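Local coordinates for putative flagella-related protein H (Methanocaldococcus jannaschii DSM 2661, PDB 4WIA) that probably binds ATP and magnesium, hydrolyses the nucleotide and serves as an accessory component of the archaellum, the archaeal flagellum, at residues Q45-Y49 with Q73-Y79; L65-F70 with L90-P94; V142-M146 with I175-S179. Residue numbers count along the deposited sequence, not the author numbering.

Interaction 1: residues Q45-Y49 with Q73-Y79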
ATOM      1  N   GLN A  45      14.198  -1.847  13.016  1.00 40.20           N
ATOM      2  CA  GLN A  45      14.272  -1.955  11.542  1.00 41.46           C
ATOM      3  C   GLN A  45      12.990  -2.493  10.930  1.00 39.09           C
ATOM      4  O   GLN A  45      12.511  -1.939   9.946  1.00 36.89           O
ATOM      5  CB  GLN A  45      15.472  -2.802  11.173  1.00 42.76           C
ATOM      6  CG  GLN A  45      16.747  -2.031  11.359  1.00 42.57           C
ATOM      7  CD  GLN A  45      17.975  -2.879  11.600  1.00 50.26           C
ATOM      8  OE1 GLN A  45      18.022  -4.086  11.315  1.00 50.83           O
ATOM      9  NE2 GLN A  45      19.039  -2.208  12.097  1.00 57.84           N
ATOM     10  N   ARG A  46      12.416  -3.530  11.560  1.00 36.93           N
ATOM     11  CA  ARG A  46      11.106  -4.060  11.145  1.00 38.10           C
ATOM     12  C   ARG A  46      10.027  -2.983  11.276  1.00 35.00           C
ATOM     13  O   ARG A  46       9.168  -2.811  10.377  1.00 33.49           O
ATOM     14  CB  ARG A  46      10.720  -5.279  11.982  1.00 37.91           C
ATOM     15  CG  ARG A  46       9.223  -5.631  11.975  1.00 37.94           C
ATOM     16  CD  ARG A  46       8.769  -6.104  10.596  1.00 37.06           C
ATOM     17  NE  ARG A  46       7.341  -6.437  10.554  1.00 38.99           N
ATOM     18  CZ  ARG A  46       6.347  -5.566  10.404  1.00 38.46           C
ATOM     19  NH1 ARG A  46       6.584  -4.267  10.335  1.00 35.91           N
ATOM     20  NH2 ARG A  46       5.105  -5.997  10.322  1.00 37.05           N
ATOM     21  N   LEU A  47      10.042  -2.288  12.406  1.00 33.48           N
ATOM     22  CA  LEU A  47       9.030  -1.229  12.590  1.00 33.22           C
ATOM     23  C   LEU A  47       9.190  -0.141  11.548  1.00 34.16           C
ATOM     24  O   LEU A  47       8.223   0.292  10.927  1.00 32.84           O
ATOM     25  CB  LEU A  47       9.125  -0.667  13.997  1.00 33.80           C
ATOM     26  CG  LEU A  47       8.627  -1.680  15.032  1.00 36.97           C
ATOM     27  CD1 LEU A  47       8.943  -1.222  16.442  1.00 37.46           C
ATOM     28  CD2 LEU A  47       7.122  -1.941  14.890  1.00 37.57           C
ATOM     29  N   ALA A  48      10.441   0.304  11.334  1.00 36.54           N
ATOM     30  CA  ALA A  48      10.703   1.322  10.333  1.00 36.33           C
ATOM     31  C   ALA A  48      10.259   0.910   8.947  1.00 36.62           C
ATOM     32  O   ALA A  48       9.595   1.662   8.250  1.00 37.92           O
ATOM     33  CB  ALA A  48      12.188   1.684  10.325  1.00 38.84           C
ATOM     34  N   TYR A  49      10.601  -0.306   8.528  1.00 37.85           N
ATOM     35  CA  TYR A  49      10.123  -0.798   7.220  1.00 36.37           C
ATOM     36  C   TYR A  49       8.610  -0.845   7.106  1.00 36.61           C
ATOM     37  O   TYR A  49       8.058  -0.453   6.083  1.00 40.84           O
ATOM     38  CB  TYR A  49      10.727  -2.162   6.929  1.00 37.61           C
ATOM     39  CG  TYR A  49      10.521  -2.650   5.499  1.00 37.19           C
ATOM     40  CD1 TYR A  49      11.186  -2.057   4.459  1.00 36.82           C
ATOM     41  CD2 TYR A  49       9.631  -3.675   5.206  1.00 38.70           C
ATOM     42  CE1 TYR A  49      10.980  -2.464   3.169  1.00 37.29           C
ATOM     43  CE2 TYR A  49       9.430  -4.113   3.897  1.00 39.50           C
ATOM     44  CZ  TYR A  49      10.109  -3.505   2.895  1.00 39.38           C
ATOM     45  OH  TYR A  49       9.902  -3.935   1.647  1.00 42.96           O
ATOM     46  N   GLN A  73      22.453  -3.892   5.922  1.00 49.67           N
ATOM     47  CA  GLN A  73      21.760  -4.577   6.981  1.00 51.08           C
ATOM     48  C   GLN A  73      20.257  -4.681   6.650  1.00 49.09           C
ATOM     49  O   GLN A  73      19.683  -5.765   6.729  1.00 48.55           O
ATOM     50  CB  GLN A  73      21.936  -3.850   8.290  1.00 48.59           C
ATOM     51  CG  GLN A  73      20.857  -4.163   9.299  1.00 49.03           C
ATOM     52  CD  GLN A  73      20.995  -5.535   9.902  1.00 51.52           C
ATOM     53  OE1 GLN A  73      21.897  -6.275   9.550  1.00 57.96           O
ATOM     54  NE2 GLN A  73      20.120  -5.883  10.837  1.00 51.53           N
HETATM   55  N   MSE A  74      19.679  -3.584   6.155  1.00 46.72           N
HETATM   56  CA  MSE A  74      18.304  -3.605   5.673  1.00 45.38           C
HETATM   57  C   MSE A  74      18.158  -4.560   4.493  1.00 46.62           C
HETATM   58  O   MSE A  74      17.240  -5.370   4.433  1.00 52.98           O
HETATM   59  CB  MSE A  74      17.790  -2.230   5.296  1.00 40.99           C
HETATM   60  CG  MSE A  74      17.804  -1.374   6.510  1.00 40.33           C
HETATM   61 SE   MSE A  74      16.424  -1.839   7.822  1.00 43.41          SE
HETATM   62  CE  MSE A  74      14.922  -0.842   7.053  1.00 34.84           C
ATOM     63  N   ASN A  75      19.067  -4.539   3.556  1.00 47.16           N
ATOM     64  CA  ASN A  75      18.961  -5.442   2.434  1.00 49.18           C
ATOM     65  C   ASN A  75      19.053  -6.918   2.870  1.00 51.01           C
ATOM     66  O   ASN A  75      18.394  -7.799   2.298  1.00 50.78           O
ATOM     67  CB  ASN A  75      20.068  -5.141   1.422  1.00 52.08           C
ATOM     68  CG  ASN A  75      20.001  -6.062   0.251  1.00 55.41           C
ATOM     69  OD1 ASN A  75      20.822  -6.954   0.112  1.00 62.10           O
ATOM     70  ND2 ASN A  75      19.046  -5.840  -0.606  1.00 53.46           N
ATOM     71  N   SER A  76      19.867  -7.174   3.895  1.00 51.46           N
ATOM     72  CA  SER A  76      20.119  -8.531   4.358  1.00 52.50           C
ATOM     73  C   SER A  76      18.835  -9.122   4.960  1.00 52.00           C
ATOM     74  O   SER A  76      18.628 -10.299   4.878  1.00 51.69           O
ATOM     75  CB  SER A  76      21.212  -8.576   5.417  1.00 53.27           C
ATOM     76  OG  SER A  76      20.755  -7.990   6.642  1.00 52.41           O
ATOM     77  N   LEU A  77      17.999  -8.267   5.520  1.00 50.51           N
ATOM     78  CA  LEU A  77      16.696  -8.647   6.031  1.00 51.39           C
ATOM     79  C   LEU A  77      15.568  -8.557   4.996  1.00 51.84           C
ATOM     80  O   LEU A  77      14.386  -8.849   5.299  1.00 52.20           O
ATOM     81  CB  LEU A  77      16.338  -7.729   7.203  1.00 48.97           C
ATOM     82  CG  LEU A  77      17.367  -7.809   8.328  1.00 52.67           C
ATOM     83  CD1 LEU A  77      17.038  -6.851   9.435  1.00 54.35           C
ATOM     84  CD2 LEU A  77      17.521  -9.198   8.903  1.00 58.80           C
ATOM     85  N   ASN A  78      15.899  -8.192   3.769  1.00 51.87           N
ATOM     86  CA  ASN A  78      14.863  -7.977   2.806  1.00 53.50           C
ATOM     87  C   ASN A  78      13.877  -6.926   3.232  1.00 51.28           C
ATOM     88  O   ASN A  78      12.687  -7.021   2.970  1.00 46.85           O
ATOM     89  CB  ASN A  78      14.128  -9.289   2.560  1.00 57.90           C
ATOM     90  CG  ASN A  78      13.852  -9.480   1.108  1.00 66.78           C
ATOM     91  OD1 ASN A  78      14.653 -10.133   0.347  1.00 70.03           O
ATOM     92  ND2 ASN A  78      12.851  -8.762   0.650  1.00 65.17           N
ATOM     93  N   TYR A  79      14.406  -5.880   3.865  1.00 50.27           N
ATOM     94  CA  TYR A  79      13.660  -4.703   4.162  1.00 46.06           C
ATOM     95  C   TYR A  79      14.320  -3.587   3.392  1.00 49.64           C
ATOM     96  O   TYR A  79      14.614  -2.534   3.984  1.00 50.73           O
ATOM     97  CB  TYR A  79      13.773  -4.318   5.653  1.00 45.18           C
ATOM     98  CG  TYR A  79      13.132  -5.218   6.656  1.00 45.62           C
ATOM     99  CD1 TYR A  79      12.016  -5.996   6.334  1.00 47.31           C
ATOM    100  CD2 TYR A  79      13.661  -5.331   7.935  1.00 44.91           C
ATOM    101  CE1 TYR A  79      11.414  -6.803   7.266  1.00 44.73           C
ATOM    102  CE2 TYR A  79      13.093  -6.188   8.869  1.00 44.00           C
ATOM    103  CZ  TYR A  79      11.964  -6.908   8.523  1.00 43.76           C
ATOM    104  OH  TYR A  79      11.398  -7.775   9.431  1.00 43.70           O
TER
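In this P-loop NTPase of the KaiC family, the helix that follows the nucleotide-binding loop packs against a neighbouring helix. Helix 40-53, which starts at the P-loop lysine Lys40, meets the C-terminal end of helix 67-76 and the turn that closes it, burying 394 Å² between the two segments. The polar part is one bond between side-chain amides: Gln73 NE2 donates to Gln45 OE1 at 2.8 Å, almost in line. Gln45 lies beside Ser41, a residue assigned by similarity to ATP and Mg(2+), so this link lies close to the probable nucleotide site.

Van der Waals contacts fill the gap between the segments. The selenomethionine Met74 reaches across, its SE 3.6 Å from Gln45 CG and its CE 4.4 Å from Tyr49 CB, while the methyl Leu77 CD1 packs 3.5 Å from Gln45 OE1, the amide oxygen that accepts from Gln73. The chain then turns back through a Schellman motif: Asn78 takes a positive phi, and Tyr79 N bonds to Met74 O at 2.9 Å. This turn brings Tyr79 against helix 40-53.

Aromatic contacts follow. The rings of Tyr49 and Tyr79 are near parallel, at 26°, but slid apart, with centroids 5.1 Å from each other, so they scarcely overlap. Instead, Tyr79 CA sits over the Tyr49 ring, 3.7 Å from its centroid, in a CH-pi contact. The Tyr79 hydroxyl is hydrogen-bonded to Ile225 N and the Arg46 guanidinium forms a salt bridge with Asp14; Arg46 and Tyr79 themselves come closest at Arg46 CD and Tyr79 OH, 3.3 Å.

Interaction 2: residues L65-F70 with L90-P94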
ATOM      1  N   LEU A  65      25.729   2.238  12.895  1.00 52.17           N
ATOM      2  CA  LEU A  65      25.907   1.943  11.508  1.00 52.38           C
ATOM      3  C   LEU A  65      25.980   3.201  10.664  1.00 53.02           C
ATOM      4  O   LEU A  65      25.132   4.110  10.754  1.00 48.31           O
ATOM      5  CB  LEU A  65      24.740   1.076  11.006  1.00 51.44           C
ATOM      6  CG  LEU A  65      24.480  -0.260  11.744  1.00 51.92           C
ATOM      7  CD1 LEU A  65      23.267  -0.953  11.203  1.00 50.84           C
ATOM      8  CD2 LEU A  65      25.684  -1.233  11.632  1.00 56.74           C
ATOM      9  N   THR A  66      26.963   3.203   9.771  1.00 56.23           N
ATOM     10  CA  THR A  66      27.037   4.192   8.703  1.00 55.61           C
ATOM     11  C   THR A  66      25.888   3.919   7.774  1.00 52.67           C
ATOM     12  O   THR A  66      25.206   2.895   7.901  1.00 48.56           O
ATOM     13  CB  THR A  66      28.308   4.059   7.857  1.00 59.90           C
ATOM     14  OG1 THR A  66      28.360   2.744   7.298  1.00 60.41           O
ATOM     15  CG2 THR A  66      29.557   4.320   8.665  1.00 62.47           C
ATOM     16  N   THR A  67      25.649   4.848   6.852  1.00 50.84           N
ATOM     17  CA  THR A  67      24.580   4.691   5.869  1.00 51.76           C
ATOM     18  C   THR A  67      24.778   3.382   5.065  1.00 52.59           C
ATOM     19  O   THR A  67      23.883   2.589   4.902  1.00 52.70           O
ATOM     20  CB  THR A  67      24.484   5.935   4.967  1.00 50.64           C
ATOM     21  OG1 THR A  67      24.306   7.074   5.814  1.00 50.21           O
ATOM     22  CG2 THR A  67      23.285   5.888   4.043  1.00 51.11           C
ATOM     23  N   LEU A  68      25.980   3.155   4.619  1.00 56.25           N
ATOM     24  CA  LEU A  68      26.312   2.010   3.803  1.00 59.27           C
ATOM     25  C   LEU A  68      25.970   0.704   4.555  1.00 61.76           C
ATOM     26  O   LEU A  68      25.221  -0.132   4.044  1.00 55.86           O
ATOM     27  CB  LEU A  68      27.785   2.091   3.466  1.00 62.57           C
ATOM     28  CG  LEU A  68      28.542   1.196   2.528  1.00 70.01           C
ATOM     29  CD1 LEU A  68      29.228   0.033   3.228  1.00 70.40           C
ATOM     30  CD2 LEU A  68      27.574   0.739   1.470  1.00 71.63           C
ATOM     31  N   GLU A  69      26.465   0.585   5.793  1.00 63.89           N
ATOM     32  CA  GLU A  69      26.207  -0.570   6.630  1.00 61.11           C
ATOM     33  C   GLU A  69      24.712  -0.743   6.865  1.00 54.79           C
ATOM     34  O   GLU A  69      24.213  -1.843   6.841  1.00 57.91           O
ATOM     35  CB  GLU A  69      26.959  -0.472   7.961  1.00 62.58           C
ATOM     36  CG  GLU A  69      28.477  -0.371   7.866  1.00 68.09           C
ATOM     37  CD  GLU A  69      29.151  -0.014   9.221  1.00 71.80           C
ATOM     38  OE1 GLU A  69      30.072  -0.764   9.594  1.00 78.64           O
ATOM     39  OE2 GLU A  69      28.797   0.994   9.938  1.00 67.59           O
ATOM     40  N   PHE A  70      23.997   0.343   7.053  1.00 51.64           N
ATOM     41  CA  PHE A  70      22.553   0.296   7.239  1.00 49.01           C
ATOM     42  C   PHE A  70      21.836  -0.252   5.973  1.00 50.28           C
ATOM     43  O   PHE A  70      20.947  -1.121   6.060  1.00 44.08           O
ATOM     44  CB  PHE A  70      22.018   1.670   7.608  1.00 44.48           C
ATOM     45  CG  PHE A  70      20.571   1.696   7.896  1.00 43.99           C
ATOM     46  CD1 PHE A  70      20.090   1.184   9.097  1.00 45.28           C
ATOM     47  CD2 PHE A  70      19.656   2.224   6.998  1.00 42.43           C
ATOM     48  CE1 PHE A  70      18.713   1.198   9.390  1.00 43.09           C
ATOM     49  CE2 PHE A  70      18.307   2.207   7.290  1.00 40.54           C
ATOM     50  CZ  PHE A  70      17.830   1.685   8.462  1.00 38.94           C
ATOM     51  N   LEU A  90      12.731   8.213   4.056  1.00 40.07           N
ATOM     52  CA  LEU A  90      13.581   7.784   5.183  1.00 40.75           C
ATOM     53  C   LEU A  90      14.787   8.727   5.300  1.00 43.93           C
ATOM     54  O   LEU A  90      15.529   8.914   4.345  1.00 43.49           O
ATOM     55  CB  LEU A  90      14.079   6.354   4.955  1.00 43.45           C
ATOM     56  CG  LEU A  90      15.150   5.804   5.912  1.00 43.30           C
ATOM     57  CD1 LEU A  90      14.663   5.901   7.342  1.00 43.89           C
ATOM     58  CD2 LEU A  90      15.585   4.372   5.609  1.00 44.18           C
ATOM     59  N   LEU A  91      14.977   9.342   6.490  1.00 40.22           N
ATOM     60  CA  LEU A  91      16.106  10.165   6.769  1.00 38.41           C
ATOM     61  C   LEU A  91      16.933   9.396   7.756  1.00 39.63           C
ATOM     62  O   LEU A  91      16.510   9.112   8.891  1.00 40.24           O
ATOM     63  CB  LEU A  91      15.638  11.486   7.412  1.00 39.93           C
ATOM     64  CG  LEU A  91      16.651  12.426   8.006  1.00 39.62           C
ATOM     65  CD1 LEU A  91      17.603  12.944   6.912  1.00 38.52           C
ATOM     66  CD2 LEU A  91      15.962  13.569   8.735  1.00 39.87           C
ATOM     67  N   TYR A  92      18.127   9.025   7.315  1.00 41.46           N
ATOM     68  CA  TYR A  92      19.021   8.194   8.091  1.00 41.38           C
ATOM     69  C   TYR A  92      20.187   9.040   8.625  1.00 43.52           C
ATOM     70  O   TYR A  92      20.862   9.687   7.871  1.00 45.03           O
ATOM     71  CB  TYR A  92      19.567   7.030   7.228  1.00 39.89           C
ATOM     72  CG  TYR A  92      20.390   6.089   8.049  1.00 39.13           C
ATOM     73  CD1 TYR A  92      19.785   5.206   8.900  1.00 36.67           C
ATOM     74  CD2 TYR A  92      21.773   6.175   8.079  1.00 40.48           C
ATOM     75  CE1 TYR A  92      20.533   4.364   9.710  1.00 38.07           C
ATOM     76  CE2 TYR A  92      22.548   5.332   8.889  1.00 42.76           C
ATOM     77  CZ  TYR A  92      21.896   4.421   9.700  1.00 40.85           C
ATOM     78  OH  TYR A  92      22.632   3.586  10.512  1.00 44.63           O
ATOM     79  N   ILE A  93      20.422   8.994   9.940  1.00 45.24           N
ATOM     80  CA  ILE A  93      21.389   9.861  10.596  1.00 43.57           C
ATOM     81  C   ILE A  93      22.440   9.042  11.337  1.00 44.27           C
ATOM     82  O   ILE A  93      22.206   8.580  12.477  1.00 44.01           O
ATOM     83  CB  ILE A  93      20.686  10.729  11.621  1.00 43.49           C
ATOM     84  CG1 ILE A  93      19.529  11.493  10.955  1.00 43.41           C
ATOM     85  CG2 ILE A  93      21.707  11.706  12.280  1.00 45.64           C
ATOM     86  CD1 ILE A  93      19.968  12.535   9.945  1.00 44.41           C
ATOM     87  N   PRO A  94      23.576   8.825  10.709  1.00 44.95           N
ATOM     88  CA  PRO A  94      24.639   8.151  11.441  1.00 49.53           C
ATOM     89  C   PRO A  94      25.345   9.106  12.426  1.00 53.07           C
ATOM     90  O   PRO A  94      25.827  10.153  12.004  1.00 52.52           O
ATOM     91  CB  PRO A  94      25.607   7.670  10.338  1.00 50.79           C
ATOM     92  CG  PRO A  94      25.205   8.394   9.097  1.00 50.16           C
ATOM     93  CD  PRO A  94      23.872   9.039   9.287  1.00 47.76           C
TER
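A beta strand turns alternate side chains to the same face, and strand 90-94 uses this alternation to receive the start of helix 67-76. The strand is outermost in this chain's central sheet, running parallel to strand 58-62, with which Leu91 and Ile93 share backbone hydrogen bonds. Leu90, Tyr92 and Pro94 all point toward the helix.

Leu90 comes first. Its CD2 lies 3.9 Å from Phe70 CE2, at the edge of that ring, and the same leucine also packs on Leu85 of helix 82-87.

Tyr92, two residues on, is the centre of the contact and has 107 Å² covered by the other segment. Its ring forms an offset stack with Phe70, centroids 4.1 Å apart and planes at 23°; Phe70 CG comes within 3.2 Å of Tyr92 CE1. Phe70 CB also lies over the tyrosine face, 3.9 Å from the ring centroid, as a CH-pi contact. At the far end of the ring, Tyr92 OH donates to Leu65 O at 2.6 Å.

Pro94 completes the series, packing against the residues where the helix begins, its CB 3.6 Å from Leu65 O and its CG 3.7 Å from Thr67 OG1. The first turn opens in a capping box: Glu69 N bonds to Thr66 OG1 at 3.2 Å, and Thr66 N to Glu69 OE2 at 2.9 Å.

Tyr92 therefore plays two parts, apolar through its ring face and polar through its hydroxyl. The hydroxyl satisfies a carbonyl just before the capped turn, one residue after Gln64, which by similarity binds ATP.

Interaction 3: residues V142-M146 with I175-S179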
ATOM      1  N   VAL A 142      18.342  13.535  31.885  1.00 80.35           N
ATOM      2  CA  VAL A 142      17.336  12.603  31.339  1.00 76.01           C
ATOM      3  C   VAL A 142      15.918  13.126  31.443  1.00 74.09           C
ATOM      4  O   VAL A 142      15.157  12.993  30.505  1.00 73.10           O
ATOM      5  CB  VAL A 142      17.469  11.199  31.991  1.00 79.12           C
ATOM      6  CG1 VAL A 142      16.458  10.200  31.408  1.00 75.25           C
ATOM      7  CG2 VAL A 142      18.872  10.700  31.721  1.00 81.73           C
ATOM      8  N   ASP A 143      15.569  13.723  32.575  1.00 76.56           N
ATOM      9  CA  ASP A 143      14.247  14.321  32.757  1.00 76.19           C
ATOM     10  C   ASP A 143      13.968  15.360  31.665  1.00 73.24           C
ATOM     11  O   ASP A 143      12.833  15.502  31.205  1.00 70.25           O
ATOM     12  CB  ASP A 143      14.165  14.985  34.137  1.00 80.32           C
ATOM     13  CG  ASP A 143      14.300  13.992  35.260  1.00 82.92           C
ATOM     14  OD1 ASP A 143      13.550  12.993  35.287  1.00 83.60           O
ATOM     15  OD2 ASP A 143      15.159  14.196  36.129  1.00 85.61           O
ATOM     16  N   ASP A 144      15.017  16.112  31.299  1.00 71.69           N
ATOM     17  CA  ASP A 144      14.906  17.150  30.257  1.00 71.40           C
ATOM     18  C   ASP A 144      14.670  16.494  28.925  1.00 66.51           C
ATOM     19  O   ASP A 144      13.863  16.945  28.122  1.00 67.50           O
ATOM     20  CB  ASP A 144      16.185  17.976  30.127  1.00 72.06           C
ATOM     21  CG  ASP A 144      16.537  18.760  31.401  1.00 76.80           C
ATOM     22  OD1 ASP A 144      15.643  19.295  32.086  1.00 77.26           O
ATOM     23  OD2 ASP A 144      17.739  18.857  31.688  1.00 76.49           O
ATOM     24  N   LEU A 145      15.431  15.451  28.668  1.00 64.22           N
ATOM     25  CA  LEU A 145      15.285  14.753  27.417  1.00 63.94           C
ATOM     26  C   LEU A 145      13.897  14.134  27.305  1.00 61.99           C
ATOM     27  O   LEU A 145      13.247  14.235  26.259  1.00 56.20           O
ATOM     28  CB  LEU A 145      16.347  13.669  27.295  1.00 63.37           C
ATOM     29  CG  LEU A 145      16.329  12.886  25.989  1.00 57.61           C
ATOM     30  CD1 LEU A 145      16.768  13.758  24.817  1.00 56.85           C
ATOM     31  CD2 LEU A 145      17.211  11.665  26.165  1.00 56.49           C
HETATM   32  N   MSE A 146      13.449  13.521  28.402  1.00 66.27           N
HETATM   33  CA  MSE A 146      12.114  12.886  28.434  1.00 65.85           C
HETATM   34  C   MSE A 146      11.050  13.922  28.207  1.00 63.95           C
HETATM   35  O   MSE A 146      10.120  13.716  27.462  1.00 69.01           O
HETATM   36  CB  MSE A 146      11.833  12.098  29.727  1.00 66.34           C
HETATM   37  CG  MSE A 146      12.724  10.861  29.915  1.00 66.91           C
HETATM   38 SE   MSE A 146      12.780   9.535  28.463  1.00 65.01          SE
HETATM   39  CE  MSE A 146      11.423  10.426  27.347  1.00 61.51           C
ATOM     40  N   ILE A 175      13.652   6.160  35.162  1.00 72.67           N
ATOM     41  CA  ILE A 175      13.016   7.386  34.677  1.00 71.58           C
ATOM     42  C   ILE A 175      12.544   7.201  33.278  1.00 66.26           C
ATOM     43  O   ILE A 175      11.466   7.634  32.896  1.00 66.03           O
ATOM     44  CB  ILE A 175      13.991   8.612  34.750  1.00 74.10           C
ATOM     45  CG1 ILE A 175      14.273   8.960  36.208  1.00 79.75           C
ATOM     46  CG2 ILE A 175      13.416   9.825  34.017  1.00 72.04           C
ATOM     47  CD1 ILE A 175      15.500   9.819  36.398  1.00 83.88           C
ATOM     48  N   ILE A 176      13.394   6.586  32.476  1.00 65.60           N
ATOM     49  CA  ILE A 176      13.050   6.353  31.080  1.00 61.15           C
ATOM     50  C   ILE A 176      11.826   5.461  31.041  1.00 60.09           C
ATOM     51  O   ILE A 176      10.901   5.689  30.268  1.00 59.94           O
ATOM     52  CB  ILE A 176      14.242   5.726  30.319  1.00 59.91           C
ATOM     53  CG1 ILE A 176      15.392   6.748  30.253  1.00 61.50           C
ATOM     54  CG2 ILE A 176      13.836   5.293  28.915  1.00 55.37           C
ATOM     55  CD1 ILE A 176      16.710   6.162  29.773  1.00 62.71           C
ATOM     56  N   ARG A 177      11.840   4.426  31.869  1.00 63.43           N
ATOM     57  CA  ARG A 177      10.756   3.420  31.854  1.00 63.37           C
ATOM     58  C   ARG A 177       9.456   4.085  32.233  1.00 63.19           C
ATOM     59  O   ARG A 177       8.423   3.795  31.652  1.00 59.70           O
ATOM     60  CB  ARG A 177      11.037   2.275  32.834  1.00 65.31           C
ATOM     61  CG  ARG A 177      12.158   1.330  32.454  1.00 63.77           C
ATOM     62  CD  ARG A 177      12.485   0.488  33.664  1.00 68.90           C
ATOM     63  NE  ARG A 177      13.642  -0.409  33.556  1.00 73.32           N
ATOM     64  CZ  ARG A 177      14.677  -0.501  34.424  1.00 77.54           C
ATOM     65  NH1 ARG A 177      15.655  -1.384  34.213  1.00 80.70           N
ATOM     66  NH2 ARG A 177      14.764   0.256  35.493  1.00 81.66           N
ATOM     67  N   THR A 178       9.501   4.960  33.243  1.00 66.54           N
ATOM     68  CA  THR A 178       8.310   5.717  33.624  1.00 67.02           C
ATOM     69  C   THR A 178       7.784   6.578  32.469  1.00 63.57           C
ATOM     70  O   THR A 178       6.586   6.677  32.234  1.00 64.03           O
ATOM     71  CB  THR A 178       8.580   6.566  34.890  1.00 69.34           C
ATOM     72  OG1 THR A 178       8.771   5.670  35.993  1.00 72.64           O
ATOM     73  CG2 THR A 178       7.399   7.488  35.217  1.00 68.25           C
ATOM     74  N   SER A 179       8.687   7.173  31.744  1.00 62.37           N
ATOM     75  CA  SER A 179       8.297   8.031  30.683  1.00 63.39           C
ATOM     76  C   SER A 179       7.746   7.222  29.505  1.00 57.57           C
ATOM     77  O   SER A 179       6.906   7.672  28.748  1.00 55.33           O
ATOM     78  CB  SER A 179       9.524   8.850  30.316  1.00 69.52           C
ATOM     79  OG  SER A 179       9.146  10.096  29.764  1.00 83.68           O
TER
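This is a close, nearly parallel helix-helix contact on one face of the central beta sheet, made mainly by apolar side chains. The axes of the two short segments approach to 10.2 Å and cross at -19°, so residues one helical turn apart on each side can engage in succession. Asp143 lies nearest Ile175, and Met146 nearest Ser179, with CA atoms 7.3 and 6.6 Å apart.

At the N-terminal end, Val142 CG1 touches two isoleucines, 4.0 Å from Ile175 CG2 and 3.8 Å from Ile176 CG1. At the exposed margin, Asp143 OD1 lies 3.4 Å from Ile175 CG2, a polar atom set against a methyl group.

Such pairing of helices is what the alpha/beta architecture of P-loop NTPases entails. Helix 142-153 leads into strand 158-163, and helix 170-179 follows that strand in the chain. Both helices also rest on strand 29-33, which leads to the P-loop: Met146 packs on Leu29 and Ile176 on Ile31.

Met146, a selenomethionine in this crystal, contributes most of any residue, with 71 Å² covered. Its side chain lies across helix 170-179, placing SE 4.1 Å from Ile176 CA and 4.2 Å from Ile176 CG1, while CG is 4.3 Å from Ile175 CG2. The terminal methyl CE goes further along the helix, to 3.3 Å from Ser179 OG.

Interactions 1 and 2 share helix 67-76 and engage its two ends differently: its start rests on strand 90-94, its end on helix 40-53. They touch where Gln45 CG meets Phe70 CE1 at 4.3 Å, and their segments alternate along the chain. Interaction 1 is the buried one; the other two are partly buried. Chemistry follows place: next to the probable nucleotide site, interactions 1 and 2 each combine one side-chain hydrogen bond with aromatic contacts, whereas interaction 3 relies mainly on aliphatic and selenomethionine side chains. Its centre is about 28 Å from that of interaction 1, across the chain's centre, yet all three belong to the same KaiC-family region.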